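Local coordinates for 27kDa outer membrane protein (Silicibacter pomeroyi, PDB 3GYK), which is probably a thiol-disulfide oxidoreductase of the DsbA-like thioredoxin family, this chain being its thioredoxin-like domain, at residues N13-G18 with T127-Q132; A75-Q80 with E115-D120. All coordinates share one frame; numbering follows the deposited sequence.

Interaction 1 of 2, residues N13-G18 with T127-Q132; sequences NAPVLG and TAHIAQ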
loop_
_atom_site.group_PDB
_atom_site.type_symbol
_atom_site.label_atom_id
_atom_site.label_comp_id
_atom_site.label_asym_id
_atom_site.label_seq_id
_atom_site.Cartn_x
_atom_site.Cartn_y
_atom_site.Cartn_z
ATOM N N ASN A 13 8.296 -7.453 5.612
ATOM C CA ASN A 13 6.892 -7.856 5.532
ATOM C C ASN A 13 6.029 -6.750 4.901
ATOM O O ASN A 13 4.803 -6.842 4.877
ATOM C CB ASN A 13 6.381 -8.283 6.934
ATOM C CG ASN A 13 5.069 -9.123 6.889
ATOM O OD1 ASN A 13 4.749 -9.796 5.870
ATOM N ND2 ASN A 13 4.342 -9.130 8.021
ATOM N N ALA A 14 6.674 -5.702 4.374
ATOM C CA ALA A 14 5.929 -4.633 3.685
ATOM C C ALA A 14 6.267 -4.676 2.201
ATOM O O ALA A 14 7.453 -4.616 1.840
ATOM C CB ALA A 14 6.301 -3.245 4.287
ATOM N N PRO A 15 5.244 -4.771 1.332
ATOM C CA PRO A 15 5.579 -4.828 -0.098
ATOM C C PRO A 15 6.385 -3.631 -0.598
ATOM O O PRO A 15 6.168 -2.500 -0.169
ATOM C CB PRO A 15 4.213 -4.850 -0.788
ATOM C CG PRO A 15 3.283 -5.442 0.251
ATOM C CD PRO A 15 3.794 -4.935 1.580
ATOM N N VAL A 16 7.291 -3.910 -1.527
ATOM C CA VAL A 16 8.085 -2.882 -2.169
ATOM C C VAL A 16 7.754 -2.868 -3.664
ATOM O O VAL A 16 7.856 -3.899 -4.337
ATOM C CB VAL A 16 9.593 -3.159 -1.982
ATOM C CG1 VAL A 16 10.444 -2.186 -2.828
ATOM C CG2 VAL A 16 9.970 -3.058 -0.481
ATOM N N LEU A 17 7.366 -1.700 -4.164
ATOM C CA LEU A 17 7.138 -1.475 -5.587
ATOM C C LEU A 17 8.091 -0.407 -6.091
ATOM O O LEU A 17 8.883 0.112 -5.323
ATOM C CB LEU A 17 5.683 -1.045 -5.836
ATOM C CG LEU A 17 4.632 -2.153 -5.694
ATOM C CD1 LEU A 17 4.405 -2.508 -4.234
ATOM C CD2 LEU A 17 3.320 -1.632 -6.300
ATOM N N GLY A 18 8.045 -0.103 -7.392
ATOM C CA GLY A 18 8.930 0.934 -7.945
ATOM C C GLY A 18 10.334 0.362 -7.979
ATOM O O GLY A 18 10.522 -0.847 -8.205
ATOM N N THR A 127 -1.612 -11.029 9.667
ATOM C CA THR A 127 -1.981 -10.350 10.909
ATOM C C THR A 127 -0.863 -9.412 11.407
ATOM O O THR A 127 -1.145 -8.257 11.770
ATOM C CB THR A 127 -2.333 -11.361 11.970
ATOM O OG1 THR A 127 -3.462 -12.121 11.504
ATOM C CG2 THR A 127 -2.685 -10.662 13.282
ATOM N N ALA A 128 0.386 -9.907 11.386
ATOM C CA ALA A 128 1.539 -9.120 11.833
ATOM C C ALA A 128 1.686 -7.842 11.002
ATOM O O ALA A 128 1.952 -6.764 11.572
ATOM C CB ALA A 128 2.860 -9.951 11.838
ATOM N N HIS A 129 1.506 -7.931 9.686
ATOM C CA HIS A 129 1.610 -6.714 8.845
ATOM C C HIS A 129 0.549 -5.686 9.248
ATOM O O HIS A 129 0.833 -4.511 9.486
ATOM C CB HIS A 129 1.469 -7.029 7.362
ATOM C CG HIS A 129 1.459 -5.808 6.491
ATOM N ND1 HIS A 129 2.561 -5.408 5.767
ATOM C CD2 HIS A 129 0.500 -4.868 6.270
ATOM C CE1 HIS A 129 2.271 -4.292 5.110
ATOM N NE2 HIS A 129 1.034 -3.936 5.412
ATOM N N ILE A 130 -0.699 -6.126 9.313
ATOM C CA ILE A 130 -1.787 -5.172 9.585
ATOM C C ILE A 130 -1.633 -4.544 10.964
ATOM O O ILE A 130 -1.849 -3.333 11.122
ATOM C CB ILE A 130 -3.165 -5.858 9.396
ATOM C CG1 ILE A 130 -3.368 -6.236 7.919
ATOM C CG2 ILE A 130 -4.294 -4.925 9.861
ATOM C CD1 ILE A 130 -4.520 -7.272 7.667
ATOM N N ALA A 131 -1.242 -5.335 11.960
ATOM C CA ALA A 131 -1.028 -4.801 13.299
ATOM C C ALA A 131 0.079 -3.750 13.308
ATOM O O ALA A 131 -0.023 -2.733 14.013
ATOM C CB ALA A 131 -0.682 -5.920 14.283
ATOM N N GLN A 132 1.150 -4.017 12.541
ATOM C CA GLN A 132 2.247 -3.034 12.465
ATOM C C GLN A 132 1.816 -1.783 11.706
ATOM O O GLN A 132 2.262 -0.681 12.047
ATOM C CB GLN A 132 3.502 -3.686 11.837
ATOM C CG GLN A 132 4.699 -2.753 11.612
ATOM C CD GLN A 132 5.298 -2.176 12.877
ATOM O OE1 GLN A 132 4.777 -2.336 13.989
ATOM N NE2 GLN A 132 6.470 -1.521 12.721
#
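The ND1 nitrogen of H129 donates to the backbone O of N13, 2.8 Å away, and the N-H...O angle of 153° makes this a fairly straight bond. The oxygen lies near the plane of the imidazole, at its edge, while the donor is tilted 34° from the carbonyl plane of N13. A chi1 of 175° sets CG of H129 anti to the backbone N, beside the carbonyl carbon, and the ND1 bond to N13 O shows the ring directed at the loop. The other ring nitrogen, NE2, accepts from the backbone N of E60, so both nitrogens are used and the buried ring is fixed in rotation. A14 CA also meets the ring edge, 3.9 Å from H129 CE1, and P15 meets the ring tip to tip, its CD 3.9 Å from H129 CE1.

The amide of N13 is turned almost perpendicular to the imidazole, with ND2 3.6 Å from H129 CB. ND2 donates to the backbone O of E125 and OD1 takes a bond from R79. Since P15 and L17 pair with Y58 and L56, the arrangement ties the lead-in to edge strand 16-18 of the thioredoxin-fold sheet to helix 124-140, a join between sheet and helical part in this DsbA-like domain.

Interaction 2 of 2, residues A75-Q80 with E115-D120; sequences ALAARQ and EQLQRD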
loop_
_atom_site.group_PDB
_atom_site.type_symbol
_atom_site.label_atom_id
_atom_site.label_comp_id
_atom_site.label_asym_id
_atom_site.label_seq_id
_atom_site.Cartn_x
_atom_site.Cartn_y
_atom_site.Cartn_z
ATOM N N ALA A 75 -4.996 -9.289 -0.254
ATOM C CA ALA A 75 -3.879 -8.698 -0.969
ATOM C C ALA A 75 -2.558 -9.217 -0.409
ATOM O O ALA A 75 -1.700 -9.669 -1.175
ATOM C CB ALA A 75 -3.949 -7.136 -0.908
ATOM N N LEU A 76 -2.392 -9.180 0.911
ATOM C CA LEU A 76 -1.147 -9.670 1.513
ATOM C C LEU A 76 -0.954 -11.151 1.207
ATOM O O LEU A 76 0.172 -11.569 0.925
ATOM C CB LEU A 76 -1.119 -9.425 3.026
ATOM C CG LEU A 76 -1.019 -7.935 3.398
ATOM C CD1 LEU A 76 -1.411 -7.693 4.881
ATOM C CD2 LEU A 76 0.392 -7.371 3.062
ATOM N N ALA A 77 -2.038 -11.941 1.258
ATOM C CA ALA A 77 -1.946 -13.362 0.887
ATOM C C ALA A 77 -1.484 -13.580 -0.563
ATOM O O ALA A 77 -0.831 -14.594 -0.862
ATOM C CB ALA A 77 -3.296 -14.115 1.144
ATOM N N ALA A 78 -1.825 -12.652 -1.459
ATOM C CA ALA A 78 -1.449 -12.785 -2.868
ATOM C C ALA A 78 0.070 -12.766 -3.083
ATOM O O ALA A 78 0.563 -13.196 -4.139
ATOM C CB ALA A 78 -2.122 -11.710 -3.727
ATOM N N ARG A 79 0.813 -12.285 -2.090
ATOM C CA ARG A 79 2.287 -12.356 -2.182
ATOM C C ARG A 79 2.759 -13.800 -2.363
ATOM O O ARG A 79 3.763 -14.057 -3.046
ATOM C CB ARG A 79 2.942 -11.739 -0.948
ATOM C CG ARG A 79 2.714 -10.231 -0.836
ATOM C CD ARG A 79 3.239 -9.668 0.482
ATOM N NE ARG A 79 2.664 -10.293 1.680
ATOM C CZ ARG A 79 3.078 -10.025 2.913
ATOM N NH1 ARG A 79 4.047 -9.136 3.089
ATOM N NH2 ARG A 79 2.547 -10.664 3.954
ATOM N N GLN A 80 2.028 -14.751 -1.773
ATOM C CA GLN A 80 2.421 -16.153 -1.823
ATOM C C GLN A 80 2.302 -16.727 -3.227
ATOM O O GLN A 80 2.895 -17.763 -3.527
ATOM C CB GLN A 80 1.612 -17.004 -0.830
ATOM C CG GLN A 80 1.740 -16.559 0.628
ATOM C CD GLN A 80 3.177 -16.234 1.005
ATOM O OE1 GLN A 80 4.074 -17.061 0.807
ATOM N NE2 GLN A 80 3.410 -15.015 1.538
ATOM N N GLU A 115 -8.825 -20.628 -3.473
ATOM C CA GLU A 115 -8.803 -21.600 -2.381
ATOM C C GLU A 115 -7.477 -21.499 -1.605
ATOM O O GLU A 115 -7.463 -21.485 -0.371
ATOM C CB GLU A 115 -9.055 -23.012 -2.915
ATOM C CG GLU A 115 -10.361 -23.148 -3.704
ATOM C CD GLU A 115 -10.545 -24.519 -4.346
ATOM O OE1 GLU A 115 -9.599 -25.340 -4.337
ATOM O OE2 GLU A 115 -11.647 -24.783 -4.873
ATOM N N GLN A 116 -6.371 -21.385 -2.333
ATOM C CA GLN A 116 -5.071 -21.138 -1.714
ATOM C C GLN A 116 -5.021 -19.747 -1.079
ATOM O O GLN A 116 -4.551 -19.607 0.054
ATOM C CB GLN A 116 -3.931 -21.295 -2.703
ATOM C CG GLN A 116 -2.571 -21.217 -2.019
ATOM C CD GLN A 116 -1.443 -20.995 -2.999
ATOM O OE1 GLN A 116 -1.525 -21.412 -4.163
ATOM N NE2 GLN A 116 -0.376 -20.331 -2.538
ATOM N N LEU A 117 -5.512 -18.733 -1.807
ATOM C CA LEU A 117 -5.561 -17.372 -1.292
ATOM C C LEU A 117 -6.247 -17.339 0.069
ATOM O O LEU A 117 -5.742 -16.738 1.003
ATOM C CB LEU A 117 -6.298 -16.435 -2.264
ATOM C CG LEU A 117 -6.170 -14.945 -1.991
ATOM C CD1 LEU A 117 -4.767 -14.481 -2.382
ATOM C CD2 LEU A 117 -7.227 -14.192 -2.786
ATOM N N GLN A 118 -7.403 -17.992 0.177
ATOM C CA GLN A 118 -8.154 -17.959 1.434
ATOM C C GLN A 118 -7.466 -18.715 2.577
ATOM O O GLN A 118 -7.629 -18.311 3.736
ATOM C CB GLN A 118 -9.617 -18.386 1.228
ATOM C CG GLN A 118 -10.368 -17.353 0.402
ATOM C CD GLN A 118 -11.826 -17.657 0.209
ATOM O OE1 GLN A 118 -12.673 -17.126 0.927
ATOM N NE2 GLN A 118 -12.139 -18.492 -0.776
ATOM N N ARG A 119 -6.696 -19.764 2.259
ATOM C CA ARG A 119 -5.851 -20.451 3.249
ATOM C C ARG A 119 -4.781 -19.471 3.731
ATOM O O ARG A 119 -4.571 -19.288 4.937
ATOM C CB ARG A 119 -5.150 -21.691 2.655
ATOM C CG ARG A 119 -5.979 -22.966 2.581
ATOM C CD ARG A 119 -5.100 -24.191 2.281
ATOM N NE ARG A 119 -4.339 -24.062 1.036
ATOM C CZ ARG A 119 -4.757 -24.508 -0.146
ATOM N NH1 ARG A 119 -5.930 -25.117 -0.251
ATOM N NH2 ARG A 119 -4.001 -24.360 -1.225
ATOM N N ASP A 120 -4.112 -18.838 2.766
ATOM C CA ASP A 120 -2.993 -17.942 3.056
ATOM C C ASP A 120 -3.430 -16.670 3.793
ATOM O O ASP A 120 -2.627 -16.044 4.496
ATOM C CB ASP A 120 -2.204 -17.610 1.776
ATOM C CG ASP A 120 -1.458 -18.824 1.212
ATOM O OD1 ASP A 120 -1.224 -19.799 1.965
ATOM O OD2 ASP A 120 -1.108 -18.806 0.012
HETATM O O HOH W 1 -2.073 -17.004 -1.658
#
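A77 sets its methyl against the backbone and side chains of the helix opposite: A77 CB lies 3.6 Å from L117 O and 3.7 Å from D120 CB. With so small a side chain at the meeting point, the backbones come close, the CA atoms of A77 and D120 being 5.2 Å apart. L117 reaches across to A77 and A78 with one branch. A chi1 of -168° sets CG of L117 anti to the backbone N. L117 CD1 lies 3.6 Å from A78 N and 3.8 Å from A77 CB, so that a single methyl spans both alanines. M121 and L112 add further apolar contacts to A77 and A78 respectively.

Both segments belong to the helical part of the DsbA-like domain; here segment 75-80, on helix 66-77, meets helix 114-120, with no strand in the intervening chain.

The polar side of the contact centres on D120 OD2. Q116 NE2, one helical turn earlier, donates to D120 OD2 over 3.1 Å and approaches its syn lone pair. A water also donates to D120 OD2, at 2.6 Å, and gives its other hydrogen to A77 O, bridging the two segments where no direct hydrogen bond crosses. Q80 meets the same carboxylate through carbon: Q80 CB is 3.4 Å from D120 OD2. The chain of Q80 bends at chi2 (-44°), and its amide plane stands 87° from the carboxylate. The two donors on OD2 would be expected to stabilise the charged form of D120.

Overall arrangement
Interaction 2 is nested in the chain loop that interaction 1 closes, and their centres are about 14 Å apart. They nevertheless touch directly. R79 NH1 lies 2.9 Å from N13 OD1, a probable hydrogen bond, while R79 NE is held by L76 O within 75-80. On the apolar side L76 CD1 packs 3.7 Å from H129 CD2 and 3.9 Å from I130 CG1, so helix 66-77 is shared: it meets helix 124-140 as well as helix 114-120, and these last two are consecutive in the chain. Neither contact includes the CxxC cysteines C34 and C37, whose position at a helix start is consistent with a thioredoxin-type redox site.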